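Local coordinates for protein arylalkylamine N-Acetyltransferase 2 (Aedes aegypti, PDB 4FD5) that probably transfers acyl groups from coenzyme A thioesters to the amines of arylalkylamines such as dopamine and serotonin, at residues D21-L26 / S58-N63; V40-P45 / P50-H55. All blocks are in the same frame, centred on the assembly; numbering follows the deposited sequence.

Contact 1: D21-L26 / S58-N63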
# COMPACT_ATOMS: atom_id res chain seq x y z
N ASP A 21 8.81 -7.71 -13.78
CA ASP A 21 7.46 -7.72 -14.39
C ASP A 21 6.51 -6.96 -13.47
O ASP A 21 5.62 -6.24 -13.93
CB ASP A 21 6.92 -9.14 -14.53
CG ASP A 21 7.54 -9.92 -15.69
OD1 ASP A 21 8.22 -9.33 -16.54
OD2 ASP A 21 7.30 -11.16 -15.75
N VAL A 22 6.70 -7.14 -12.17
CA VAL A 22 5.77 -6.54 -11.21
C VAL A 22 6.00 -5.03 -11.18
O VAL A 22 5.05 -4.24 -11.23
CB VAL A 22 5.89 -7.20 -9.81
CG1 VAL A 22 5.22 -6.34 -8.72
CG2 VAL A 22 5.33 -8.61 -9.83
N ILE A 23 7.26 -4.61 -11.18
CA ILE A 23 7.52 -3.19 -11.10
C ILE A 23 7.04 -2.48 -12.37
O ILE A 23 6.46 -1.40 -12.29
CB ILE A 23 9.00 -2.92 -10.78
CG1 ILE A 23 9.27 -3.36 -9.33
CG2 ILE A 23 9.32 -1.44 -10.98
CD1 ILE A 23 10.73 -3.45 -8.96
N GLU A 24 7.21 -3.13 -13.52
CA GLU A 24 6.68 -2.60 -14.76
C GLU A 24 5.15 -2.47 -14.68
O GLU A 24 4.60 -1.43 -15.05
CB GLU A 24 7.10 -3.46 -15.96
CG GLU A 24 6.62 -2.95 -17.31
CD GLU A 24 7.16 -1.57 -17.69
OE1 GLU A 24 8.15 -1.08 -17.10
OE2 GLU A 24 6.57 -0.95 -18.61
N HIS A 25 4.48 -3.49 -14.14
CA HIS A 25 3.01 -3.41 -13.96
C HIS A 25 2.71 -2.15 -13.17
O HIS A 25 1.83 -1.36 -13.55
CB HIS A 25 2.46 -4.67 -13.27
CG HIS A 25 1.13 -4.48 -12.59
ND1 HIS A 25 -0.08 -4.64 -13.24
CD2 HIS A 25 0.82 -4.17 -11.30
CE1 HIS A 25 -1.08 -4.43 -12.38
NE2 HIS A 25 -0.56 -4.14 -11.20
N LEU A 26 3.47 -1.92 -12.09
CA LEU A 26 3.18 -0.76 -11.25
C LEU A 26 3.39 0.52 -12.06
O LEU A 26 2.53 1.42 -12.07
CB LEU A 26 3.99 -0.79 -9.94
CG LEU A 26 3.66 -1.98 -9.03
CD1 LEU A 26 4.60 -2.09 -7.82
CD2 LEU A 26 2.19 -1.93 -8.55
N SER A 58 12.17 -3.27 -2.10
CA SER A 58 12.40 -3.64 -0.71
C SER A 58 11.22 -4.44 -0.16
O SER A 58 11.39 -5.47 0.50
CB SER A 58 12.66 -2.41 0.15
OG SER A 58 13.12 -2.80 1.43
N THR A 59 10.01 -3.97 -0.45
CA THR A 59 8.82 -4.67 0.01
C THR A 59 8.73 -6.10 -0.57
O THR A 59 8.49 -7.06 0.17
CB THR A 59 7.57 -3.88 -0.36
OG1 THR A 59 7.57 -2.66 0.40
CG2 THR A 59 6.29 -4.69 -0.03
N LEU A 60 8.94 -6.21 -1.88
CA LEU A 60 8.92 -7.49 -2.56
C LEU A 60 9.85 -8.49 -1.89
O LEU A 60 9.51 -9.66 -1.74
CB LEU A 60 9.28 -7.35 -4.04
CG LEU A 60 8.16 -6.79 -4.93
CD1 LEU A 60 8.66 -6.37 -6.32
CD2 LEU A 60 7.04 -7.82 -5.05
N LYS A 61 11.02 -8.03 -1.47
CA LYS A 61 11.98 -8.96 -0.85
C LYS A 61 11.56 -9.55 0.50
O LYS A 61 12.20 -10.49 0.99
CB LYS A 61 13.35 -8.31 -0.77
CG LYS A 61 13.97 -8.15 -2.14
CD LYS A 61 15.17 -7.22 -2.13
CE LYS A 61 15.75 -7.11 -3.52
NZ LYS A 61 16.92 -6.19 -3.60
N ASP A 62 10.49 -9.02 1.09
CA ASP A 62 9.92 -9.65 2.29
C ASP A 62 9.24 -10.99 1.99
O ASP A 62 8.86 -11.72 2.92
CB ASP A 62 8.92 -8.72 3.00
CG ASP A 62 9.59 -7.62 3.81
OD1 ASP A 62 10.82 -7.70 4.07
OD2 ASP A 62 8.88 -6.68 4.21
N ASN A 63 9.08 -11.30 0.71
CA ASN A 63 8.61 -12.60 0.25
C ASN A 63 7.20 -12.92 0.75
O ASN A 63 6.87 -14.08 1.01
CB ASN A 63 9.55 -13.71 0.73
CG ASN A 63 9.46 -14.95 -0.13
OD1 ASN A 63 9.17 -14.87 -1.33
ND2 ASN A 63 9.73 -16.11 0.47
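Leu60, in the last turn of helix 50-60, reaches across to Val22 and Ile23 of helix 19-29, and one of its methyls makes both contacts. Just before it, Thr59 faces another way. Its hydroxyl is bonded to the backbone O of His55, one turn back in the same helix, and also to Arg134 on strand 129-138, which satisfies a buried hydroxyl. Leu60 itself has CG anti to the carbonyl carbon (chi1 -77°), with CD1 extended beyond it (chi2 167°). There CD1 meets Val22 CG1 tip to tip at 4.2 Å, and the same CD1 lies 4.3 Å from CG1 of Ile23. The Leu60 and Val22 CA atoms stand 9.3 Å apart; the two side chains close this gap together, Leu60 contributing about 3.9 Å from CA to CD1. Val22, branched at CB, offers CG1 close to its backbone, and the longer Leu60 makes up the reach. Ile14 lies against both Val22 and Leu60, and Leu80 of strand 75-85 backs Val22. Beyond Leu60 the chain turns away: a type I turn closes with Asn63 N bonded to Leu60 O (3.0 Å). Asp62, within that turn, accepts a bond from Ile83 N through OD2, tying the turn to the sheet. Asn63 leaves the right-handed helical region for the left-handed one, phi +62°, a conformation asparagine tolerates better than most residues. Such an apolar seam between two helices that follow the first strand and pack beside the central sheet belongs to the N-terminal part of the GNAT fold.

Contact 2: V40-P45 / P50-H55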
# COMPACT_ATOMS: atom_id res chain seq x y z
N VAL A 40 0.13 15.24 -6.16
CA VAL A 40 1.34 16.06 -6.16
C VAL A 40 2.22 15.86 -7.39
O VAL A 40 3.41 16.23 -7.38
CB VAL A 40 2.15 15.89 -4.86
CG1 VAL A 40 1.34 16.40 -3.66
CG2 VAL A 40 2.56 14.43 -4.68
N ASN A 41 1.64 15.29 -8.44
CA ASN A 41 2.33 15.11 -9.70
C ASN A 41 3.67 14.41 -9.52
O ASN A 41 4.69 14.81 -10.09
CB ASN A 41 2.53 16.47 -10.39
CG ASN A 41 1.22 17.20 -10.62
OD1 ASN A 41 0.41 16.78 -11.45
ND2 ASN A 41 1.00 18.28 -9.88
N LEU A 42 3.66 13.34 -8.74
CA LEU A 42 4.90 12.64 -8.41
C LEU A 42 5.55 12.03 -9.63
O LEU A 42 6.77 12.05 -9.78
CB LEU A 42 4.64 11.57 -7.35
CG LEU A 42 5.86 10.88 -6.76
CD1 LEU A 42 6.73 11.87 -6.02
CD2 LEU A 42 5.42 9.78 -5.82
N THR A 43 4.73 11.49 -10.52
CA THR A 43 5.24 10.81 -11.71
C THR A 43 4.19 10.85 -12.81
O THR A 43 3.15 11.49 -12.68
CB THR A 43 5.69 9.36 -11.38
OG1 THR A 43 6.14 8.70 -12.58
CG2 THR A 43 4.57 8.56 -10.74
N ARG A 44 4.49 10.19 -13.92
CA ARG A 44 3.63 10.22 -15.09
C ARG A 44 3.33 8.78 -15.44
O ARG A 44 4.11 7.89 -15.12
CB ARG A 44 4.33 10.92 -16.25
CG ARG A 44 4.71 12.38 -15.99
CD ARG A 44 5.44 13.02 -17.18
NE ARG A 44 4.73 12.78 -18.43
CZ ARG A 44 5.01 13.39 -19.58
NH1 ARG A 44 5.98 14.30 -19.63
NH2 ARG A 44 4.31 13.10 -20.68
N PRO A 45 2.21 8.53 -16.12
CA PRO A 45 1.93 7.14 -16.46
C PRO A 45 3.10 6.49 -17.21
O PRO A 45 3.59 7.06 -18.19
CB PRO A 45 0.71 7.24 -17.38
CG PRO A 45 0.05 8.53 -16.97
CD PRO A 45 1.16 9.45 -16.59
N PRO A 50 12.29 6.69 -8.94
CA PRO A 50 13.33 5.89 -8.27
C PRO A 50 12.98 5.51 -6.82
O PRO A 50 13.26 4.37 -6.43
CB PRO A 50 14.55 6.81 -8.30
CG PRO A 50 14.30 7.71 -9.49
CD PRO A 50 12.82 7.94 -9.50
N LEU A 51 12.39 6.42 -6.05
CA LEU A 51 12.07 6.12 -4.66
C LEU A 51 10.90 5.14 -4.55
O LEU A 51 10.94 4.22 -3.74
CB LEU A 51 11.77 7.41 -3.88
CG LEU A 51 12.90 8.43 -3.83
CD1 LEU A 51 12.47 9.66 -3.05
CD2 LEU A 51 14.16 7.84 -3.21
N LEU A 52 9.87 5.34 -5.36
CA LEU A 52 8.75 4.41 -5.37
C LEU A 52 9.21 3.00 -5.69
O LEU A 52 8.77 2.03 -5.06
CB LEU A 52 7.70 4.82 -6.41
CG LEU A 52 6.96 6.14 -6.21
CD1 LEU A 52 5.94 6.32 -7.34
CD2 LEU A 52 6.27 6.18 -4.84
N GLU A 53 10.08 2.88 -6.69
CA GLU A 53 10.55 1.57 -7.13
C GLU A 53 11.50 0.94 -6.12
O GLU A 53 11.43 -0.25 -5.87
CB GLU A 53 11.19 1.68 -8.51
CG GLU A 53 10.17 2.00 -9.59
CD GLU A 53 10.80 2.45 -10.89
OE1 GLU A 53 11.91 2.00 -11.21
OE2 GLU A 53 10.17 3.26 -11.60
N GLN A 54 12.37 1.75 -5.52
CA GLN A 54 13.23 1.28 -4.43
C GLN A 54 12.39 0.69 -3.29
O GLN A 54 12.70 -0.39 -2.74
CB GLN A 54 14.10 2.43 -3.93
CG GLN A 54 14.97 2.12 -2.74
CD GLN A 54 15.78 3.34 -2.31
OE1 GLN A 54 16.85 3.61 -2.85
NE2 GLN A 54 15.24 4.10 -1.35
N HIS A 55 11.33 1.41 -2.92
CA HIS A 55 10.45 0.98 -1.84
C HIS A 55 9.72 -0.32 -2.20
O HIS A 55 9.68 -1.25 -1.38
CB HIS A 55 9.45 2.09 -1.45
CG HIS A 55 8.67 1.80 -0.20
ND1 HIS A 55 7.46 2.41 0.07
CD2 HIS A 55 8.93 0.98 0.85
CE1 HIS A 55 7.00 1.97 1.23
NE2 HIS A 55 7.87 1.11 1.73
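A single methyl of Leu42 serves the whole of its meeting with Leu52: CD2 touches the forked end of the partner, lying 3.8 Å from Leu52 CD1, 3.8 Å from Leu52 CD2 and 4.0 Å from Leu52 CG. The two side chains approach tip to tip, one from an irregular loop and the other from the first turn of helix 50-60, bridging a gap of 9.6 Å between the CA atoms of Leu42 and Leu52. Leu42 gets there with CG anti to its amide nitrogen (chi1 -172°), and leucine suits both positions because its branching comes late, giving reach as well as a broad methyl end. Thr43 adds a lighter contact, its CG2 being 4.3 Å from Leu52 CD1. The polar branch of that threonine has separate work, since OG1 is hydrogen-bonded to Gly48 O across the loop, so one small residue serves both apolar and polar surroundings. The backbone before Leu42 is set by a Schellman motif that ends helix 35-39: Asn41, with positive phi, is its C-prime residue, and Leu42 N returns to Asn37 O. Around the pair, Phe105 of helix 103-116 packs on Leu42, Phe31 packs on Leu52, and Asn37 touches both leucines. On the helix, Glu53 holds His49 N. No hydrogen bond joins the two segments, so the attraction between them is dispersive and hydrophobic, while the hydrogen bonds nearby, of Thr43 to Gly48 and of the Schellman turn, belong to the chain that leads into helix 50-60.

Helix 50-60 supplies one side of both contacts: its beginning faces the 40-45 loop in contact 2, and its last turn faces helix 19-29 in contact 1, the two centres lying about 14 Å apart. They also touch directly, Ile23 CG2 packing 3.8 Å from Glu53 CG. Arg27 adds a charged tie, paired with both Glu24 and Glu53. Along the chain, contact 2 is nested within the loop that contact 1 closes. In GNAT enzymes the acyl-CoA generally binds where the strands corresponding to 129-138 and 166-171 splay apart, and probably does so here; the segments of contact 1 are tied to the first of these strands, for example by His25 NE2 to Ser137 OG.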